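Local coordinates for protein 2-methyl-3-hydroxypyridine-5-carboxylic acid oxygenase (PDB 3ALJ) that probably uses its bound FAD to add oxygen to 2-methyl-3-hydroxypyridine-5-carboxylate and open the pyridine ring, at residues A[54-66]-A[363-377]. Sequence-based numbering, arbitrary orientation.
Sequences YLWHNGLRVLEGL and LEAARYDPLRRVYSW. With FAD (flavin-adenine dinucleotide), chain B; BME (beta-mercaptoethanol), chain D.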
ATOM      1  N   TYR A  54      -1.184   5.699  -3.793  1.00  7.25           N
ATOM      2  CA  TYR A  54      -2.403   6.439  -3.381  1.00  7.40           C
ATOM      3  C   TYR A  54      -2.819   6.126  -1.955  1.00  8.34           C
ATOM      4  O   TYR A  54      -2.844   4.915  -1.569  1.00  8.46           O
ATOM      5  CB  TYR A  54      -3.595   6.046  -4.267  1.00  8.42           C
ATOM      6  CG  TYR A  54      -3.570   6.573  -5.683  1.00  6.77           C
ATOM      7  CD1 TYR A  54      -2.492   6.401  -6.568  1.00  6.05           C
ATOM      8  CD2 TYR A  54      -4.693   7.223  -6.169  1.00  9.01           C
ATOM      9  CE1 TYR A  54      -2.512   6.908  -7.833  1.00  7.09           C
ATOM     10  CE2 TYR A  54      -4.790   7.684  -7.488  1.00  8.06           C
ATOM     11  CZ  TYR A  54      -3.667   7.553  -8.315  1.00  7.77           C
ATOM     12  OH  TYR A  54      -3.688   8.033  -9.590  1.00  8.66           O
ATOM     13  N   LEU A  55      -3.205   7.110  -1.152  1.00  7.70           N
ATOM     14  CA  LEU A  55      -3.889   6.898   0.112  1.00  7.68           C
ATOM     15  C   LEU A  55      -5.223   7.580   0.035  1.00  7.83           C
ATOM     16  O   LEU A  55      -5.404   8.490  -0.773  1.00  7.78           O
ATOM     17  CB  LEU A  55      -3.105   7.450   1.334  1.00  7.61           C
ATOM     18  CG  LEU A  55      -1.714   6.735   1.594  1.00  8.04           C
ATOM     19  CD1 LEU A  55      -1.210   7.352   2.880  1.00  9.84           C
ATOM     20  CD2 LEU A  55      -1.949   5.198   1.737  1.00 10.20           C
ATOM     21  N   TRP A  56      -6.132   7.128   0.873  1.00  7.77           N
ATOM     22  CA  TRP A  56      -7.480   7.709   0.953  1.00  7.29           C
ATOM     23  C   TRP A  56      -7.732   8.124   2.377  1.00  7.40           C
ATOM     24  O   TRP A  56      -6.916   7.918   3.276  1.00  8.55           O
ATOM     25  CB  TRP A  56      -8.525   6.703   0.524  1.00  7.43           C
ATOM     26  CG  TRP A  56      -8.240   6.075  -0.848  1.00  7.53           C
ATOM     27  CD1 TRP A  56      -7.276   5.121  -1.127  1.00  7.12           C
ATOM     28  CD2 TRP A  56      -8.873   6.363  -2.103  1.00  8.27           C
ATOM     29  NE1 TRP A  56      -7.257   4.808  -2.486  1.00  9.09           N
ATOM     30  CE2 TRP A  56      -8.242   5.567  -3.102  1.00  9.11           C
ATOM     31  CE3 TRP A  56      -9.961   7.190  -2.459  1.00  8.43           C
ATOM     32  CZ2 TRP A  56      -8.657   5.585  -4.440  1.00  9.90           C
ATOM     33  CZ3 TRP A  56     -10.355   7.228  -3.786  1.00 11.39           C
ATOM     34  CH2 TRP A  56      -9.759   6.436  -4.762  1.00 12.73           C
ATOM     35  N   HIS A  57      -8.914   8.680   2.646  1.00  8.58           N
ATOM     36  CA  HIS A  57      -9.300   9.068   3.941  1.00  7.05           C
ATOM     37  C   HIS A  57      -8.952   8.079   5.045  1.00  7.92           C
ATOM     38  O   HIS A  57      -8.436   8.504   6.068  1.00  8.17           O
ATOM     39  CB  HIS A  57     -10.882   9.249   3.895  1.00  8.06           C
ATOM     40  CG  HIS A  57     -11.584   9.262   5.228  1.00  7.36           C
ATOM     41  ND1 HIS A  57     -12.250   8.138   5.676  1.00  8.62           N
ATOM     42  CD2 HIS A  57     -11.697  10.202   6.195  1.00  8.67           C
ATOM     43  CE1 HIS A  57     -12.782   8.406   6.876  1.00  9.23           C
ATOM     44  NE2 HIS A  57     -12.460   9.658   7.222  1.00  9.96           N
ATOM     45  N   ASN A  58      -9.230   6.791   4.836  1.00  7.16           N
ATOM     46  CA  ASN A  58      -8.914   5.841   5.923  1.00  7.36           C
ATOM     47  C   ASN A  58      -7.376   5.832   6.288  1.00  6.30           C
ATOM     48  O   ASN A  58      -7.036   5.885   7.469  1.00  7.81           O
ATOM     49  CB  ASN A  58      -9.362   4.416   5.517  1.00  7.88           C
ATOM     50  CG  ASN A  58      -8.661   3.848   4.246  1.00  9.84           C
ATOM     51  OD1 ASN A  58      -8.423   4.571   3.247  1.00  7.30           O
ATOM     52  ND2 ASN A  58      -8.425   2.527   4.266  1.00  8.73           N
ATOM     53  N   GLY A  59      -6.522   5.832   5.252  1.00  7.52           N
ATOM     54  CA  GLY A  59      -5.048   5.879   5.493  1.00  8.16           C
ATOM     55  C   GLY A  59      -4.647   7.188   6.048  1.00  7.73           C
ATOM     56  O   GLY A  59      -3.730   7.251   6.887  1.00  8.31           O
ATOM     57  N   LEU A  60      -5.233   8.294   5.550  1.00  7.62           N
ATOM     58  CA  LEU A  60      -4.884   9.605   6.034  1.00  8.29           C
ATOM     59  C   LEU A  60      -5.268   9.746   7.530  1.00  8.21           C
ATOM     60  O   LEU A  60      -4.513  10.398   8.267  1.00  8.80           O
ATOM     61  CB  LEU A  60      -5.539  10.686   5.134  1.00  8.78           C
ATOM     62  CG  LEU A  60      -5.006  10.716   3.721  1.00  7.75           C
ATOM     63  CD1 LEU A  60      -5.922  11.624   2.882  1.00 12.11           C
ATOM     64  CD2 LEU A  60      -3.540  11.190   3.641  1.00 10.68           C
ATOM     65  N   ARG A  61      -6.401   9.151   7.954  1.00  7.60           N
ATOM     66  CA  ARG A  61      -6.822   9.205   9.365  1.00  7.72           C
ATOM     67  C   ARG A  61      -5.853   8.344  10.179  1.00  9.96           C
ATOM     68  O   ARG A  61      -5.545   8.749  11.316  1.00  9.37           O
ATOM     69  CB  ARG A  61      -8.251   8.636   9.438  1.00  9.19           C
ATOM     70  CG  ARG A  61      -9.351   9.628   8.935  1.00 10.03           C
ATOM     71  CD  ARG A  61      -9.395  10.941   9.784  1.00 10.35           C
ATOM     72  NE  ARG A  61     -10.124  10.645  11.020  1.00 10.96           N
ATOM     73  CZ  ARG A  61     -10.602  11.590  11.800  1.00 10.33           C
ATOM     74  NH1 ARG A  61     -10.162  12.825  11.643  1.00 12.15           N
ATOM     75  NH2 ARG A  61     -11.419  11.225  12.816  1.00 11.32           N
ATOM     76  N   VAL A  62      -5.347   7.214   9.641  1.00  8.26           N
ATOM     77  CA  VAL A  62      -4.291   6.543  10.381  1.00  8.21           C
ATOM     78  C   VAL A  62      -3.122   7.482  10.574  1.00  7.64           C
ATOM     79  O   VAL A  62      -2.576   7.588  11.695  1.00  9.19           O
ATOM     80  CB  VAL A  62      -3.827   5.269   9.653  1.00  8.04           C
ATOM     81  CG1 VAL A  62      -2.590   4.658  10.379  1.00  9.71           C
ATOM     82  CG2 VAL A  62      -4.935   4.210   9.611  1.00  8.22           C
ATOM     83  N   LEU A  63      -2.674   8.166   9.501  1.00  8.30           N
ATOM     84  CA  LEU A  63      -1.527   9.060   9.663  1.00  9.03           C
ATOM     85  C   LEU A  63      -1.764  10.133  10.708  1.00  9.65           C
ATOM     86  O   LEU A  63      -0.877  10.507  11.490  1.00  8.86           O
ATOM     87  CB  LEU A  63      -1.144   9.753   8.302  1.00  8.97           C
ATOM     88  CG  LEU A  63      -0.531   8.748   7.309  1.00  9.10           C
ATOM     89  CD1 LEU A  63      -0.540   9.387   5.948  1.00 10.18           C
ATOM     90  CD2 LEU A  63       0.928   8.449   7.712  1.00 11.19           C
ATOM     91  N   GLU A  64      -2.998  10.680  10.726  1.00  8.80           N
ATOM     92  CA  GLU A  64      -3.359  11.621  11.823  1.00  8.61           C
ATOM     93  C   GLU A  64      -3.197  11.007  13.173  1.00  7.75           C
ATOM     94  O   GLU A  64      -2.675  11.648  14.089  1.00  9.45           O
ATOM     95  CB  GLU A  64      -4.827  12.042  11.536  1.00  9.36           C
ATOM     96  CG  GLU A  64      -5.269  13.152  12.489  1.00 12.87           C
ATOM     97  CD  GLU A  64      -6.770  13.645  12.217  1.00 13.19           C
ATOM     98  OE1 GLU A  64      -7.265  14.230  13.204  1.00 16.83           O
ATOM     99  OE2 GLU A  64      -7.286  13.398  11.113  1.00 14.68           O
ATOM    100  N   GLY A  65      -3.748   9.793  13.345  1.00  7.83           N
ATOM    101  CA  GLY A  65      -3.634   9.032  14.633  1.00  8.19           C
ATOM    102  C   GLY A  65      -2.160   8.745  14.958  1.00  9.59           C
ATOM    103  O   GLY A  65      -1.869   8.576  16.138  1.00 12.15           O
ATOM    104  N   LEU A  66      -1.273   8.703  13.978  1.00  9.01           N
ATOM    105  CA  LEU A  66       0.143   8.422  14.256  1.00  9.34           C
ATOM    106  C   LEU A  66       0.915   9.710  14.406  1.00 10.49           C
ATOM    107  O   LEU A  66       2.113   9.640  14.626  1.00 11.13           O
ATOM    108  CB  LEU A  66       0.734   7.685  13.035  1.00  9.91           C
ATOM    109  CG  LEU A  66       0.136   6.343  12.665  1.00 10.61           C
ATOM    110  CD1 LEU A  66       1.055   5.884  11.456  1.00  9.93           C
ATOM    111  CD2 LEU A  66       0.297   5.351  13.868  1.00  9.63           C
ATOM    112  N   LEU A 363     -15.886   2.393  -2.467  1.00 10.17           N
ATOM    113  CA  LEU A 363     -15.267   3.297  -1.514  1.00  9.95           C
ATOM    114  C   LEU A 363     -15.481   2.941  -0.052  1.00  9.62           C
ATOM    115  O   LEU A 363     -15.083   3.699   0.844  1.00  9.86           O
ATOM    116  CB  LEU A 363     -15.869   4.679  -1.782  1.00  9.36           C
ATOM    117  CG  LEU A 363     -15.376   5.300  -3.105  1.00 10.02           C
ATOM    118  CD1 LEU A 363     -16.197   6.643  -3.282  1.00 11.18           C
ATOM    119  CD2 LEU A 363     -13.842   5.512  -3.153  1.00 12.70           C
ATOM    120  N   GLU A 364     -16.070   1.773   0.269  1.00 10.81           N
ATOM    121  CA  GLU A 364     -16.295   1.486   1.658  1.00 12.89           C
ATOM    122  C   GLU A 364     -15.051   1.461   2.502  1.00 11.72           C
ATOM    123  O   GLU A 364     -15.035   2.147   3.578  1.00 11.04           O
ATOM    124  CB  GLU A 364     -16.971   0.109   1.718  1.00 16.93           C
ATOM    125  CG  GLU A 364     -17.056  -0.426   3.176  1.00 16.58           C
ATOM    126  CD  GLU A 364     -17.732  -1.804   3.188  1.00 25.08           C
ATOM    127  OE1 GLU A 364     -18.912  -1.818   2.829  1.00 28.16           O
ATOM    128  OE2 GLU A 364     -17.041  -2.833   3.380  1.00 20.69           O
ATOM    129  N   ALA A 365     -13.962   0.820   2.057  1.00 10.34           N
ATOM    130  CA  ALA A 365     -12.767   0.786   2.841  1.00  9.73           C
ATOM    131  C   ALA A 365     -12.234   2.242   3.041  1.00  9.98           C
ATOM    132  O   ALA A 365     -11.792   2.683   4.146  1.00  9.34           O
ATOM    133  CB  ALA A 365     -11.641  -0.089   2.188  1.00 12.47           C
ATOM    134  N   ALA A 366     -12.299   3.036   1.951  1.00  9.71           N
ATOM    135  CA  ALA A 366     -11.740   4.452   2.068  1.00  7.13           C
ATOM    136  C   ALA A 366     -12.601   5.289   3.016  1.00  7.86           C
ATOM    137  O   ALA A 366     -12.058   6.163   3.665  1.00  8.49           O
ATOM    138  CB  ALA A 366     -11.744   5.070   0.688  1.00  7.90           C
ATOM    139  N   ARG A 367     -13.918   5.002   3.073  1.00  9.49           N
ATOM    140  CA  ARG A 367     -14.812   5.753   3.948  1.00 10.21           C
ATOM    141  C   ARG A 367     -14.619   5.482   5.389  1.00 10.13           C
ATOM    142  O   ARG A 367     -15.044   6.293   6.260  1.00  9.37           O
ATOM    143  CB  ARG A 367     -16.274   5.473   3.556  1.00  8.54           C
ATOM    144  CG  ARG A 367     -16.625   6.144   2.203  1.00  9.59           C
ATOM    145  CD  ARG A 367     -18.052   5.805   1.787  1.00 10.17           C
ATOM    146  NE  ARG A 367     -18.887   6.435   2.779  1.00 13.55           N
ATOM    147  CZ  ARG A 367     -19.693   5.790   3.588  1.00 15.47           C
ATOM    148  NH1 ARG A 367     -19.920   4.457   3.462  1.00 17.38           N
ATOM    149  NH2 ARG A 367     -20.256   6.525   4.528  1.00 14.42           N
ATOM    150  N   TYR A 368     -14.032   4.299   5.767  1.00  8.30           N
ATOM    151  CA  TYR A 368     -13.881   3.954   7.150  1.00  8.34           C
ATOM    152  C   TYR A 368     -12.929   4.902   7.846  1.00  9.57           C
ATOM    153  O   TYR A 368     -11.799   5.188   7.369  1.00 10.24           O
ATOM    154  CB  TYR A 368     -13.345   2.484   7.244  1.00  9.08           C
ATOM    155  CG  TYR A 368     -13.189   2.048   8.686  1.00  8.47           C
ATOM    156  CD1 TYR A 368     -14.347   1.989   9.533  1.00  9.30           C
ATOM    157  CD2 TYR A 368     -11.924   1.822   9.236  1.00  8.06           C
ATOM    158  CE1 TYR A 368     -14.196   1.626  10.869  1.00 11.32           C
ATOM    159  CE2 TYR A 368     -11.796   1.404  10.545  1.00  8.04           C
ATOM    160  CZ  TYR A 368     -12.948   1.376  11.390  1.00 11.05           C
ATOM    161  OH  TYR A 368     -12.826   1.010  12.725  1.00 12.05           O
ATOM    162  N   ASP A 369     -13.342   5.454   9.024  1.00  9.10           N
ATOM    163  CA  ASP A 369     -12.435   6.241   9.861  1.00  9.03           C
ATOM    164  C   ASP A 369     -11.974   5.374  11.038  1.00 10.96           C
ATOM    165  O   ASP A 369     -12.746   5.116  11.959  1.00 11.48           O
ATOM    166  CB  ASP A 369     -13.210   7.431  10.446  1.00  9.99           C
ATOM    167  CG  ASP A 369     -12.380   8.118  11.449  1.00 11.34           C
ATOM    168  OD1 ASP A 369     -11.151   8.006  11.470  1.00 10.40           O
ATOM    169  OD2 ASP A 369     -12.929   8.883  12.245  1.00 13.53           O
ATOM    170  N   PRO A 370     -10.722   4.924  11.053  1.00 10.67           N
ATOM    171  CA  PRO A 370     -10.264   4.104  12.127  1.00 12.41           C
ATOM    172  C   PRO A 370     -10.191   4.852  13.446  1.00 13.47           C
ATOM    173  O   PRO A 370     -10.160   4.151  14.501  1.00 15.16           O
ATOM    174  CB  PRO A 370      -8.821   3.695  11.627  1.00 11.48           C
ATOM    175  CG  PRO A 370      -8.435   4.869  10.774  1.00 11.78           C
ATOM    176  CD  PRO A 370      -9.699   5.211  10.048  1.00 12.97           C
ATOM    177  N   LEU A 371     -10.134   6.199  13.508  1.00 12.22           N
ATOM    178  CA  LEU A 371      -9.954   6.896  14.828  1.00 12.08           C
ATOM    179  C   LEU A 371     -11.302   6.833  15.569  1.00 15.01           C
ATOM    180  O   LEU A 371     -11.337   6.483  16.783  1.00 16.92           O
ATOM    181  CB  LEU A 371      -9.510   8.329  14.537  1.00 13.86           C
ATOM    182  CG  LEU A 371      -8.247   8.511  13.640  1.00 10.63           C
ATOM    183  CD1 LEU A 371      -7.789   9.963  13.786  1.00 11.73           C
ATOM    184  CD2 LEU A 371      -7.201   7.555  14.198  1.00 12.60           C
ATOM    185  N   ARG A 372     -12.372   7.167  14.871  1.00 14.26           N
ATOM    186  CA  ARG A 372     -13.741   7.113  15.470  0.50 13.45           C
ATOM    187  C   ARG A 372     -14.433   5.817  15.305  1.00 13.43           C
ATOM    188  O   ARG A 372     -15.509   5.577  15.957  1.00 16.01           O
ATOM    189  CB  ARG A 372     -14.684   8.129  14.834  0.50 11.07           C
ATOM    190  CG  ARG A 372     -14.210   9.514  15.233  0.50 10.57           C
ATOM    191  CD  ARG A 372     -15.081  10.610  14.660  0.50 12.61           C
ATOM    192  NE  ARG A 372     -16.418  10.462  15.181  0.50 17.60           N
ATOM    193  CZ  ARG A 372     -17.474  10.537  14.390  0.50 17.50           C
ATOM    194  NH1 ARG A 372     -17.272  10.845  13.116  0.50 13.44           N
ATOM    195  NH2 ARG A 372     -18.712  10.417  14.900  0.50 20.56           N
ATOM    196  N   ARG A 373     -13.910   4.904  14.470  1.00 11.96           N
ATOM    197  CA  ARG A 373     -14.520   3.609  14.219  1.00 13.08           C
ATOM    198  C   ARG A 373     -15.912   3.719  13.593  1.00 14.76           C
ATOM    199  O   ARG A 373     -16.852   2.988  13.930  1.00 17.19           O
ATOM    200  CB  ARG A 373     -14.563   2.682  15.520  1.00 14.82           C
ATOM    201  CG  ARG A 373     -13.213   2.655  16.208  1.00 16.10           C
ATOM    202  CD  ARG A 373     -13.380   1.734  17.440  1.00 20.40           C
ATOM    203  NE  ARG A 373     -12.276   2.059  18.320  1.00 21.00           N
ATOM    204  CZ  ARG A 373     -11.742   1.138  19.171  1.00 19.26           C
ATOM    205  NH1 ARG A 373     -10.761   1.590  19.962  1.00 24.52           N
ATOM    206  NH2 ARG A 373     -12.240  -0.122  19.147  1.00 21.16           N
ATOM    207  N   VAL A 374     -16.068   4.676  12.660  1.00 12.70           N
ATOM    208  CA  VAL A 374     -17.361   4.799  11.891  1.00 12.71           C
ATOM    209  C   VAL A 374     -17.032   5.016  10.472  1.00 11.48           C
ATOM    210  O   VAL A 374     -15.821   5.317  10.166  1.00 12.43           O
ATOM    211  CB  VAL A 374     -18.133   6.075  12.380  1.00 14.20           C
ATOM    212  CG1 VAL A 374     -18.548   5.857  13.937  1.00 18.72           C
ATOM    213  CG2 VAL A 374     -17.318   7.345  12.200  1.00 18.01           C
ATOM    214  N   TYR A 375     -18.020   4.928   9.599  1.00 11.68           N
ATOM    215  CA  TYR A 375     -17.860   5.277   8.168  1.00 11.25           C
ATOM    216  C   TYR A 375     -18.254   6.719   7.987  1.00 12.31           C
ATOM    217  O   TYR A 375     -19.319   7.155   8.564  1.00 14.90           O
ATOM    218  CB  TYR A 375     -18.736   4.366   7.315  1.00 10.78           C
ATOM    219  CG  TYR A 375     -18.271   2.942   7.336  1.00 11.37           C
ATOM    220  CD1 TYR A 375     -18.626   2.066   8.379  1.00 11.85           C
ATOM    221  CD2 TYR A 375     -17.326   2.554   6.417  1.00 10.84           C
ATOM    222  CE1 TYR A 375     -18.094   0.769   8.392  1.00 15.51           C
ATOM    223  CE2 TYR A 375     -16.812   1.254   6.379  1.00 13.17           C
ATOM    224  CZ  TYR A 375     -17.233   0.366   7.316  1.00 17.36           C
ATOM    225  OH  TYR A 375     -16.786  -0.968   7.324  1.00 18.34           O
ATOM    226  N   SER A 376     -17.431   7.492   7.287  1.00  9.75           N
ATOM    227  CA  SER A 376     -17.711   8.909   7.085  1.00 10.07           C
ATOM    228  C   SER A 376     -17.788   9.184   5.583  1.00  8.25           C
ATOM    229  O   SER A 376     -17.936   8.293   4.732  1.00 10.57           O
ATOM    230  CB  SER A 376     -16.561   9.677   7.748  1.00 10.31           C
ATOM    231  OG  SER A 376     -16.708  11.134   7.715  1.00 13.22           O
ATOM    232  N   TRP A 377     -17.830  10.471   5.214  1.00  8.88           N
ATOM    233  CA  TRP A 377     -17.819  10.926   3.793  1.00  9.31           C
ATOM    234  C   TRP A 377     -18.846  10.190   3.000  1.00  9.10           C
ATOM    235  O   TRP A 377     -18.519   9.491   2.041  1.00  9.08           O
ATOM    236  CB  TRP A 377     -16.411  10.872   3.185  1.00  9.29           C
ATOM    237  CG  TRP A 377     -15.514  11.803   3.990  1.00 11.42           C
ATOM    238  CD1 TRP A 377     -14.608  11.419   5.006  1.00  9.86           C
ATOM    239  CD2 TRP A 377     -15.413  13.236   3.869  1.00  7.91           C
ATOM    240  NE1 TRP A 377     -14.008  12.592   5.526  1.00 10.99           N
ATOM    241  CE2 TRP A 377     -14.479  13.682   4.856  1.00  8.99           C
ATOM    242  CE3 TRP A 377     -16.098  14.217   3.086  1.00 11.20           C
ATOM    243  CZ2 TRP A 377     -14.244  15.052   5.060  1.00 11.71           C
ATOM    244  CZ3 TRP A 377     -15.823  15.547   3.280  1.00 11.26           C
ATOM    245  CH2 TRP A 377     -14.909  15.930   4.296  1.00 10.82           C
TER
HETATM  246  PA  FAD B 380       5.763  -4.404   2.703  1.00 10.38           P
HETATM  247  O1A FAD B 380       5.514  -3.003   2.239  1.00 15.26           O
HETATM  248  O2A FAD B 380       6.082  -5.411   1.760  1.00 12.17           O
HETATM  249  O5B FAD B 380       6.913  -4.298   3.793  1.00  9.44           O
HETATM  250  C5B FAD B 380       7.446  -5.497   4.447  1.00  8.28           C
HETATM  251  C4B FAD B 380       8.799  -5.015   4.930  1.00  8.40           C
HETATM  252  O4B FAD B 380       9.280  -6.194   5.661  1.00 10.53           O
HETATM  253  C3B FAD B 380       9.810  -4.778   3.870  1.00  9.09           C
HETATM  254  O3B FAD B 380      10.554  -3.568   4.121  1.00 10.15           O
HETATM  255  C2B FAD B 380      10.675  -6.090   3.880  1.00  8.38           C
HETATM  256  O2B FAD B 380      12.035  -5.880   3.464  1.00 10.44           O
HETATM  257  C1B FAD B 380      10.702  -6.464   5.326  1.00 10.97           C
HETATM  258  N9A FAD B 380      10.783  -7.868   5.572  1.00  7.95           N
HETATM  259  C8A FAD B 380      10.348  -8.925   4.804  1.00  9.44           C
HETATM  260  N7A FAD B 380      10.541 -10.098   5.427  1.00  8.88           N
HETATM  261  C5A FAD B 380      11.134  -9.787   6.642  1.00  7.74           C
HETATM  262  C6A FAD B 380      11.480 -10.567   7.743  1.00  8.54           C
HETATM  263  N6A FAD B 380      11.329 -11.934   7.710  1.00 11.67           N
HETATM  264  N1A FAD B 380      12.002  -9.924   8.790  1.00  8.90           N
HETATM  265  C2A FAD B 380      12.198  -8.601   8.815  1.00 10.88           C
HETATM  266  N3A FAD B 380      11.845  -7.771   7.791  1.00  8.54           N
HETATM  267  C4A FAD B 380      11.284  -8.405   6.724  1.00  7.54           C
HETATM  268  N1  FAD B 380      -1.593   0.151  -1.634  1.00  8.22           N
HETATM  269  C2  FAD B 380      -2.186   1.309  -1.409  1.00  7.88           C
HETATM  270  O2  FAD B 380      -2.675   1.621  -0.312  1.00  8.74           O
HETATM  271  N3  FAD B 380      -2.298   2.243  -2.440  1.00  7.26           N
HETATM  272  C4  FAD B 380      -1.759   2.004  -3.705  1.00  7.47           C
HETATM  273  O4  FAD B 380      -1.752   2.959  -4.568  1.00  7.57           O
HETATM  274  C4X FAD B 380      -1.162   0.773  -3.912  1.00  8.26           C
HETATM  275  N5  FAD B 380      -0.695   0.428  -5.227  1.00  8.98           N
HETATM  276  C5X FAD B 380      -0.163  -0.830  -5.441  1.00  7.90           C
HETATM  277  C6  FAD B 380       0.207  -1.240  -6.734  1.00  8.79           C
HETATM  278  C7  FAD B 380       0.795  -2.462  -6.938  1.00  9.72           C
HETATM  279  C7M FAD B 380       1.207  -2.874  -8.381  1.00 12.08           C
HETATM  280  C8  FAD B 380       0.967  -3.340  -5.889  1.00  9.53           C
HETATM  281  C8M FAD B 380       1.590  -4.742  -6.085  1.00 10.79           C
HETATM  282  C9  FAD B 380       0.597  -2.950  -4.595  1.00  9.82           C
HETATM  283  C9A FAD B 380      -0.019  -1.695  -4.363  1.00  8.56           C
HETATM  284  N10 FAD B 380      -0.455  -1.278  -3.029  1.00  7.47           N
HETATM  285  C10 FAD B 380      -1.053  -0.088  -2.849  1.00  6.57           C
HETATM  286  C1' FAD B 380      -0.304  -2.270  -1.861  1.00  7.84           C
HETATM  287  C2' FAD B 380       0.924  -1.893  -1.045  1.00  6.49           C
HETATM  288  O2' FAD B 380       2.081  -1.877  -1.908  1.00  8.06           O
HETATM  289  C3' FAD B 380       1.189  -2.986   0.008  1.00  7.89           C
HETATM  290  O3' FAD B 380      -0.128  -3.491   0.448  1.00  7.45           O
HETATM  291  C4' FAD B 380       1.865  -2.508   1.226  1.00  7.60           C
HETATM  292  O4' FAD B 380       3.184  -2.045   0.820  1.00 11.17           O
HETATM  293  C5' FAD B 380       2.080  -3.606   2.215  1.00  8.62           C
HETATM  294  O5' FAD B 380       2.762  -3.073   3.346  1.00  7.55           O
HETATM  295  P   FAD B 380       3.383  -4.113   4.360  1.00  8.20           P
HETATM  296  O1P FAD B 380       4.068  -3.297   5.372  1.00  8.91           O
HETATM  297  O2P FAD B 380       2.387  -5.141   4.799  1.00  9.09           O
HETATM  298  O3P FAD B 380       4.456  -4.945   3.481  1.00  8.10           O
HETATM  299  C1  BME D 382     -10.426  -0.177   5.718  1.00 18.30           C
HETATM  300  C2  BME D 382      -9.161  -0.557   4.864  1.00 13.99           C
HETATM  301  O1  BME D 382     -10.328   1.216   6.043  1.00 10.44           O
HETATM  302  S2  BME D 382      -9.241  -2.425   4.734  1.00 17.18           S
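Arg61 grips Asp369 side-on, joining helix 57-65 of the FAD-binding fold to the C-terminal beta hairpin 368-375, whose turn holds a G1 bulge. Arg61 NE lies 2.9 Å from Asp369 OD1, above the carboxylate plane, and its NH2 2.8 Å from Asp369 OD2, on its syn side but tilted out of that plane; the two flat groups are turned 64° apart. The arginine chain is bent at chi2 and chi3, and NH1 forms a salt bridge with Glu64 OE2, which lies well out of the guanidinium plane. Leu371 lays CD1 over one guanidinium face, and its CD2 rests near Gly65 CA. A leucine in place of Arg61 would probably leave the Asp369 carboxylate without its charge partner and Glu64 freer to turn. One helical turn earlier, His57 swings CG anti to its own N (chi1 163°), and ND1 donates in its ring plane to Ala366 O, 2.8 Å away. Trp377 turns an edge to the face of this imidazole, a T-shaped pair with planes at 69°. Trp56 and Ala366 touch through their CB atoms. Within strand 52-56, Tyr54 N donates to FAD O4 and Tyr54 O accepts from FAD N3. Asp369 OD1 also accepts Leu371 N at 2.9 Å, an Asx turn, from the carboxylate face opposite Arg61 NE.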